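Long-range contact in DNA polymerase III subunit beta (Pseudomonas aeruginosa, PDB 4TSZ), which encircles DNA as a ring-shaped processivity factor and tethers DNA polymerases and other proteins to it: residues Gly254-Arg266 against Glu307-Ile319. Residues are numbered along the deposited sequence; the frame is centred on the assembly and turned at random.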
ATOM      1  N   GLY E 254      15.792 -13.158  37.399  1.00 68.97           N
ATOM      2  CA  GLY E 254      15.846 -11.720  37.120  1.00 67.29           C
ATOM      3  C   GLY E 254      15.738 -10.825  38.343  1.00 71.09           C
ATOM      4  O   GLY E 254      14.667 -10.711  38.947  1.00 70.60           O
ATOM      5  N   ASP E 255      16.866 -10.210  38.730  1.00 67.46           N
ATOM      6  CA  ASP E 255      16.982  -9.366  39.923  1.00 68.63           C
ATOM      7  C   ASP E 255      16.687  -7.874  39.712  1.00 71.58           C
ATOM      8  O   ASP E 255      16.483  -7.151  40.687  1.00 73.84           O
ATOM      9  CB  ASP E 255      18.373  -9.549  40.557  1.00 71.95           C
ATOM     10  CG  ASP E 255      19.520  -9.086  39.675  1.00 81.65           C
ATOM     11  OD1 ASP E 255      19.832  -9.793  38.687  1.00 82.00           O
ATOM     12  OD2 ASP E 255      20.110  -8.020  39.975  1.00 84.42           O
ATOM     13  N   LYS E 256      16.689  -7.410  38.460  1.00 65.04           N
ATOM     14  CA  LYS E 256      16.478  -6.001  38.158  1.00 62.87           C
ATOM     15  C   LYS E 256      15.087  -5.758  37.575  1.00 63.68           C
ATOM     16  O   LYS E 256      14.835  -6.080  36.409  1.00 60.54           O
ATOM     17  CB  LYS E 256      17.606  -5.478  37.248  1.00 64.17           C
ATOM     18  CG  LYS E 256      18.993  -5.617  37.875  1.00 66.74           C
ATOM     19  CD  LYS E 256      20.118  -5.217  36.927  1.00 69.15           C
ATOM     20  CE  LYS E 256      21.475  -5.230  37.597  1.00 67.66           C
ATOM     21  NZ  LYS E 256      21.919  -6.604  37.959  1.00 72.83           N
ATOM     22  N   LEU E 257      14.167  -5.238  38.408  1.00 61.13           N
ATOM     23  CA  LEU E 257      12.805  -4.942  37.969  1.00 60.48           C
ATOM     24  C   LEU E 257      12.662  -3.481  37.565  1.00 61.71           C
ATOM     25  O   LEU E 257      12.870  -2.572  38.366  1.00 61.01           O
ATOM     26  CB  LEU E 257      11.725  -5.379  38.988  1.00 62.35           C
ATOM     27  CG  LEU E 257      10.249  -4.950  38.708  1.00 67.15           C
ATOM     28  CD1 LEU E 257       9.699  -5.517  37.375  1.00 65.43           C
ATOM     29  CD2 LEU E 257       9.345  -5.357  39.848  1.00 71.33           C
ATOM     30  N   VAL E 258      12.322  -3.278  36.293  1.00 57.14           N
ATOM     31  CA  VAL E 258      12.147  -1.962  35.699  1.00 55.85           C
ATOM     32  C   VAL E 258      10.684  -1.814  35.309  1.00 57.81           C
ATOM     33  O   VAL E 258      10.123  -2.687  34.648  1.00 58.53           O
ATOM     34  CB  VAL E 258      13.101  -1.744  34.487  1.00 58.47           C
ATOM     35  CG1 VAL E 258      13.000  -0.323  33.935  1.00 58.10           C
ATOM     36  CG2 VAL E 258      14.546  -2.061  34.857  1.00 58.66           C
ATOM     37  N   VAL E 259      10.066  -0.728  35.754  1.00 52.17           N
ATOM     38  CA  VAL E 259       8.698  -0.376  35.398  1.00 50.38           C
ATOM     39  C   VAL E 259       8.809   0.953  34.652  1.00 51.48           C
ATOM     40  O   VAL E 259       9.325   1.934  35.198  1.00 49.96           O
ATOM     41  CB  VAL E 259       7.702  -0.314  36.584  1.00 54.77           C
ATOM     42  CG1 VAL E 259       6.299   0.049  36.095  1.00 54.04           C
ATOM     43  CG2 VAL E 259       7.675  -1.631  37.362  1.00 55.28           C
ATOM     44  N   GLY E 260       8.382   0.943  33.400  1.00 46.77           N
ATOM     45  CA  GLY E 260       8.426   2.125  32.554  1.00 46.49           C
ATOM     46  C   GLY E 260       7.131   2.343  31.812  1.00 49.00           C
ATOM     47  O   GLY E 260       6.261   1.466  31.780  1.00 46.62           O
ATOM     48  N   ASP E 261       6.998   3.534  31.228  1.00 45.89           N
ATOM     49  CA  ASP E 261       5.843   3.895  30.424  1.00 43.95           C
ATOM     50  C   ASP E 261       6.062   3.302  29.034  1.00 45.78           C
ATOM     51  O   ASP E 261       7.085   3.584  28.401  1.00 44.82           O
ATOM     52  CB  ASP E 261       5.682   5.430  30.360  1.00 45.02           C
ATOM     53  CG  ASP E 261       4.420   5.859  29.634  1.00 48.82           C
ATOM     54  OD1 ASP E 261       3.361   5.903  30.271  1.00 48.23           O
ATOM     55  OD2 ASP E 261       4.490   6.106  28.419  1.00 52.41           O
ATOM     56  N   ARG E 262       5.113   2.464  28.568  1.00 41.11           N
ATOM     57  CA  ARG E 262       5.181   1.802  27.261  1.00 37.61           C
ATOM     58  C   ARG E 262       5.370   2.810  26.112  1.00 40.57           C
ATOM     59  O   ARG E 262       6.263   2.620  25.290  1.00 38.74           O
ATOM     60  CB  ARG E 262       3.940   0.932  27.023  1.00 34.68           C
ATOM     61  CG  ARG E 262       4.088  -0.023  25.839  1.00 37.89           C
ATOM     62  CD  ARG E 262       2.758  -0.291  25.165  1.00 41.63           C
ATOM     63  NE  ARG E 262       2.256   0.877  24.430  1.00 43.00           N
ATOM     64  CZ  ARG E 262       2.559   1.159  23.166  1.00 50.08           C
ATOM     65  NH1 ARG E 262       3.380   0.373  22.482  1.00 33.29           N
ATOM     66  NH2 ARG E 262       2.047   2.232  22.578  1.00 37.24           N
ATOM     67  N   GLN E 263       4.563   3.884  26.082  1.00 38.96           N
ATOM     68  CA  GLN E 263       4.643   4.927  25.056  1.00 38.78           C
ATOM     69  C   GLN E 263       5.969   5.678  25.062  1.00 43.20           C
ATOM     70  O   GLN E 263       6.552   5.856  23.999  1.00 42.88           O
ATOM     71  CB  GLN E 263       3.490   5.922  25.181  1.00 40.31           C
ATOM     72  CG  GLN E 263       2.271   5.557  24.347  1.00 44.62           C
ATOM     73  CD  GLN E 263       1.251   6.663  24.274  1.00 61.99           C
ATOM     74  OE1 GLN E 263       0.064   6.433  24.418  1.00 46.26           O
ATOM     75  NE2 GLN E 263       1.684   7.884  23.974  1.00 70.02           N
ATOM     76  N   GLN E 264       6.453   6.090  26.247  1.00 40.40           N
ATOM     77  CA  GLN E 264       7.726   6.806  26.387  1.00 40.27           C
ATOM     78  C   GLN E 264       8.890   5.949  25.890  1.00 42.51           C
ATOM     79  O   GLN E 264       9.749   6.452  25.174  1.00 41.58           O
ATOM     80  CB  GLN E 264       7.972   7.215  27.843  1.00 42.05           C
ATOM     81  CG  GLN E 264       7.156   8.409  28.314  1.00 47.40           C
ATOM     82  CD  GLN E 264       7.714   8.937  29.612  1.00 72.31           C
ATOM     83  OE1 GLN E 264       7.579   8.326  30.673  1.00 68.30           O
ATOM     84  NE2 GLN E 264       8.403  10.061  29.546  1.00 70.47           N
ATOM     85  N   LEU E 265       8.901   4.654  26.259  1.00 39.69           N
ATOM     86  CA  LEU E 265       9.942   3.723  25.834  1.00 39.12           C
ATOM     87  C   LEU E 265       9.878   3.473  24.343  1.00 41.08           C
ATOM     88  O   LEU E 265      10.912   3.506  23.687  1.00 39.45           O
ATOM     89  CB  LEU E 265       9.902   2.410  26.637  1.00 39.71           C
ATOM     90  CG  LEU E 265      10.312   2.524  28.118  1.00 46.17           C
ATOM     91  CD1 LEU E 265       9.880   1.298  28.905  1.00 46.38           C
ATOM     92  CD2 LEU E 265      11.816   2.755  28.272  1.00 49.18           C
ATOM     93  N   ARG E 266       8.661   3.266  23.798  1.00 38.17           N
ATOM     94  CA  ARG E 266       8.458   3.047  22.374  1.00 36.40           C
ATOM     95  C   ARG E 266       8.927   4.245  21.549  1.00 38.10           C
ATOM     96  O   ARG E 266       9.620   4.043  20.551  1.00 35.99           O
ATOM     97  CB  ARG E 266       7.002   2.661  22.038  1.00 36.90           C
ATOM     98  CG  ARG E 266       6.853   2.202  20.575  1.00 42.55           C
ATOM     99  CD  ARG E 266       5.573   2.650  19.889  1.00 51.30           C
ATOM    100  NE  ARG E 266       5.361   4.106  19.838  1.00 56.11           N
ATOM    101  CZ  ARG E 266       5.823   4.917  18.884  1.00 65.52           C
ATOM    102  NH1 ARG E 266       6.593   4.443  17.913  1.00 50.87           N
ATOM    103  NH2 ARG E 266       5.542   6.213  18.912  1.00 49.36           N
ATOM    104  N   GLU E 307      17.314   9.880  27.241  1.00 51.38           N
ATOM    105  CA  GLU E 307      17.195   9.514  28.643  1.00 52.24           C
ATOM    106  C   GLU E 307      15.711   9.382  28.954  1.00 56.36           C
ATOM    107  O   GLU E 307      14.928  10.285  28.638  1.00 56.43           O
ATOM    108  CB  GLU E 307      17.847  10.572  29.543  1.00 55.12           C
ATOM    109  CG  GLU E 307      19.359  10.641  29.428  1.00 66.84           C
ATOM    110  CD  GLU E 307      20.038  11.543  30.443  1.00 94.23           C
ATOM    111  OE1 GLU E 307      19.503  12.638  30.735  1.00105.70           O
ATOM    112  OE2 GLU E 307      21.125  11.163  30.931  1.00 83.64           O
ATOM    113  N   VAL E 308      15.321   8.225  29.515  1.00 51.27           N
ATOM    114  CA  VAL E 308      13.936   7.926  29.879  1.00 50.30           C
ATOM    115  C   VAL E 308      13.851   7.651  31.379  1.00 54.12           C
ATOM    116  O   VAL E 308      14.609   6.824  31.900  1.00 54.75           O
ATOM    117  CB  VAL E 308      13.331   6.758  29.047  1.00 52.19           C
ATOM    118  CG1 VAL E 308      11.862   6.528  29.396  1.00 51.77           C
ATOM    119  CG2 VAL E 308      13.493   7.000  27.550  1.00 50.67           C
ATOM    120  N   GLN E 309      12.919   8.328  32.061  1.00 49.35           N
ATOM    121  CA  GLN E 309      12.678   8.106  33.485  1.00 50.58           C
ATOM    122  C   GLN E 309      11.929   6.788  33.637  1.00 53.09           C
ATOM    123  O   GLN E 309      10.964   6.538  32.917  1.00 51.82           O
ATOM    124  CB  GLN E 309      11.893   9.267  34.113  1.00 53.11           C
ATOM    125  CG  GLN E 309      12.766  10.443  34.516  1.00 73.79           C
ATOM    126  CD  GLN E 309      11.957  11.508  35.202  1.00101.61           C
ATOM    127  OE1 GLN E 309      11.483  12.461  34.577  1.00 99.60           O
ATOM    128  NE2 GLN E 309      11.766  11.362  36.506  1.00 95.61           N
ATOM    129  N   VAL E 310      12.421   5.914  34.519  1.00 50.09           N
ATOM    130  CA  VAL E 310      11.829   4.596  34.780  1.00 49.87           C
ATOM    131  C   VAL E 310      11.733   4.367  36.296  1.00 57.69           C
ATOM    132  O   VAL E 310      12.431   5.037  37.048  1.00 58.20           O
ATOM    133  CB  VAL E 310      12.616   3.437  34.088  1.00 51.61           C
ATOM    134  CG1 VAL E 310      12.504   3.496  32.560  1.00 49.53           C
ATOM    135  CG2 VAL E 310      14.081   3.383  34.534  1.00 51.80           C
ATOM    136  N   GLU E 311      10.890   3.415  36.739  1.00 56.05           N
ATOM    137  CA  GLU E 311      10.797   3.031  38.146  1.00 57.47           C
ATOM    138  C   GLU E 311      11.820   1.916  38.305  1.00 61.69           C
ATOM    139  O   GLU E 311      11.593   0.786  37.844  1.00 60.12           O
ATOM    140  CB  GLU E 311       9.392   2.523  38.514  1.00 59.51           C
ATOM    141  CG  GLU E 311       8.359   3.614  38.755  1.00 72.69           C
ATOM    142  CD  GLU E 311       6.937   3.118  38.959  1.00 94.28           C
ATOM    143  OE1 GLU E 311       6.754   2.043  39.579  1.00 79.13           O
ATOM    144  OE2 GLU E 311       6.002   3.816  38.507  1.00 94.98           O
ATOM    145  N   TYR E 312      12.998   2.273  38.841  1.00 58.94           N
ATOM    146  CA  TYR E 312      14.097   1.337  39.074  1.00 59.32           C
ATOM    147  C   TYR E 312      14.992   1.771  40.228  1.00 66.34           C
ATOM    148  O   TYR E 312      15.436   2.921  40.282  1.00 66.30           O
ATOM    149  CB  TYR E 312      14.933   1.067  37.800  1.00 58.50           C
ATOM    150  CG  TYR E 312      16.083   0.114  38.048  1.00 60.13           C
ATOM    151  CD1 TYR E 312      15.851  -1.235  38.309  1.00 61.64           C
ATOM    152  CD2 TYR E 312      17.397   0.576  38.110  1.00 61.30           C
ATOM    153  CE1 TYR E 312      16.898  -2.104  38.609  1.00 61.76           C
ATOM    154  CE2 TYR E 312      18.455  -0.288  38.394  1.00 62.49           C
ATOM    155  CZ  TYR E 312      18.199  -1.628  38.640  1.00 67.18           C
ATOM    156  OH  TYR E 312      19.231  -2.486  38.924  1.00 67.01           O
ATOM    157  N   ASN E 313      15.259   0.827  41.136  1.00 64.87           N
ATOM    158  CA  ASN E 313      16.145   0.985  42.283  1.00 66.89           C
ATOM    159  C   ASN E 313      17.012  -0.274  42.341  1.00 70.90           C
ATOM    160  O   ASN E 313      16.491  -1.388  42.491  1.00 71.38           O
ATOM    161  CB  ASN E 313      15.357   1.203  43.588  1.00 71.76           C
ATOM    162  N   GLY E 314      18.312  -0.093  42.132  1.00 66.20           N
ATOM    163  CA  GLY E 314      19.274  -1.186  42.137  1.00 65.86           C
ATOM    164  C   GLY E 314      20.593  -0.817  41.500  1.00 70.08           C
ATOM    165  O   GLY E 314      20.857   0.361  41.235  1.00 69.69           O
ATOM    166  N   GLY E 315      21.414  -1.832  41.261  1.00 67.65           N
ATOM    167  CA  GLY E 315      22.717  -1.670  40.631  1.00 67.66           C
ATOM    168  C   GLY E 315      22.630  -1.311  39.160  1.00 70.59           C
ATOM    169  O   GLY E 315      21.619  -1.576  38.495  1.00 68.08           O
ATOM    170  N   ASN E 316      23.702  -0.696  38.650  1.00 67.23           N
ATOM    171  CA  ASN E 316      23.797  -0.285  37.261  1.00 65.23           C
ATOM    172  C   ASN E 316      23.893  -1.473  36.309  1.00 67.10           C
ATOM    173  O   ASN E 316      24.355  -2.553  36.689  1.00 67.98           O
ATOM    174  CB  ASN E 316      24.972   0.671  37.057  1.00 65.98           C
ATOM    175  CG  ASN E 316      24.792   2.030  37.694  1.00 83.79           C
ATOM    176  OD1 ASN E 316      23.784   2.324  38.356  1.00 80.72           O
ATOM    177  ND2 ASN E 316      25.770   2.901  37.491  1.00 71.56           N
ATOM    178  N   LEU E 317      23.420  -1.272  35.077  1.00 60.33           N
ATOM    179  CA  LEU E 317      23.468  -2.272  34.026  1.00 58.13           C
ATOM    180  C   LEU E 317      23.650  -1.624  32.662  1.00 59.83           C
ATOM    181  O   LEU E 317      22.885  -0.734  32.286  1.00 58.03           O
ATOM    182  CB  LEU E 317      22.225  -3.189  34.047  1.00 57.31           C
ATOM    183  CG  LEU E 317      22.062  -4.194  32.889  1.00 60.35           C
ATOM    184  CD1 LEU E 317      23.141  -5.274  32.914  1.00 60.83           C
ATOM    185  CD2 LEU E 317      20.679  -4.825  32.898  1.00 62.34           C
ATOM    186  N   GLU E 318      24.685  -2.069  31.937  1.00 55.99           N
ATOM    187  CA  GLU E 318      24.952  -1.665  30.565  1.00 54.53           C
ATOM    188  C   GLU E 318      24.656  -2.913  29.730  1.00 54.96           C
ATOM    189  O   GLU E 318      25.262  -3.957  29.962  1.00 55.51           O
ATOM    190  CB  GLU E 318      26.395  -1.175  30.373  1.00 56.79           C
ATOM    191  CG  GLU E 318      26.629  -0.621  28.978  1.00 64.86           C
ATOM    192  CD  GLU E 318      28.028  -0.108  28.705  1.00 80.05           C
ATOM    193  OE1 GLU E 318      28.954  -0.941  28.575  1.00 79.05           O
ATOM    194  OE2 GLU E 318      28.190   1.126  28.574  1.00 68.10           O
ATOM    195  N   ILE E 319      23.687  -2.820  28.806  1.00 48.29           N
ATOM    196  CA  ILE E 319      23.251  -3.958  27.995  1.00 45.26           C
ATOM    197  C   ILE E 319      22.893  -3.549  26.557  1.00 47.08           C
ATOM    198  O   ILE E 319      22.347  -2.467  26.339  1.00 44.80           O
ATOM    199  CB  ILE E 319      22.119  -4.751  28.740  1.00 47.24           C
ATOM    200  CG1 ILE E 319      21.796  -6.119  28.069  1.00 46.49           C
ATOM    201  CG2 ILE E 319      20.864  -3.894  29.025  1.00 44.81           C
ATOM    202  CD1 ILE E 319      21.049  -7.126  28.961  1.00 49.20           C
TER
HETATM  203  O   HOH W   1      15.411  -4.034  41.290  1.00 56.56           O
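V259 and E311 form the single antiparallel bridge, a hydrogen-bonded pair, between strand 256-261 and the connection from strand 303-309 to strand 317-322, in the C-terminal domain of this DNA polymerase III beta subunit. Strand 256-261 is, within this chain, the outermost strand of one sheet, paired along its other side with 337-342; strands 303-309 and 317-322 are, within this chain, the two outer strands of a second sheet. E311 N gives to V259 O at 2.6 Å, almost straight at 169°, and V259 N returns a bond to E311 O at 3.0 Å. The two side chains leave the bridge alongside each other, CB to CB, and E311 OE2 reaches a weak hydrogen bond from Q337.

Next to the bridge the packing turns apolar. V258 divides its branches: CG1 meets V310 CB at 3.8 Å, while CG2 touches Y312 at CD1. At the end of the strand D261, in the N-cap position of helix 262-273, accepts from Q264 N through OD2, and on the first turn L265 CD2 lies against V308 CG1. L287, on strand 282-288, also packs on V258 and Y312.

Y312 carries the other end. With CG anti to the backbone N (chi1 179°), its ring runs out beside K256, and L257 O sits at the ring edge, 3.3 Å from Y312 CD1. The K256 chain crosses Y312 obliquely at its hydroxyl end, CG 3.3 Å from Y312 OH, before NZ forms a salt bridge with D255 OD2 and a hydrogen bond with S343 O. The hydroxyl itself donates to G315 O at 2.6 Å, in the carbonyl plane on a lone pair.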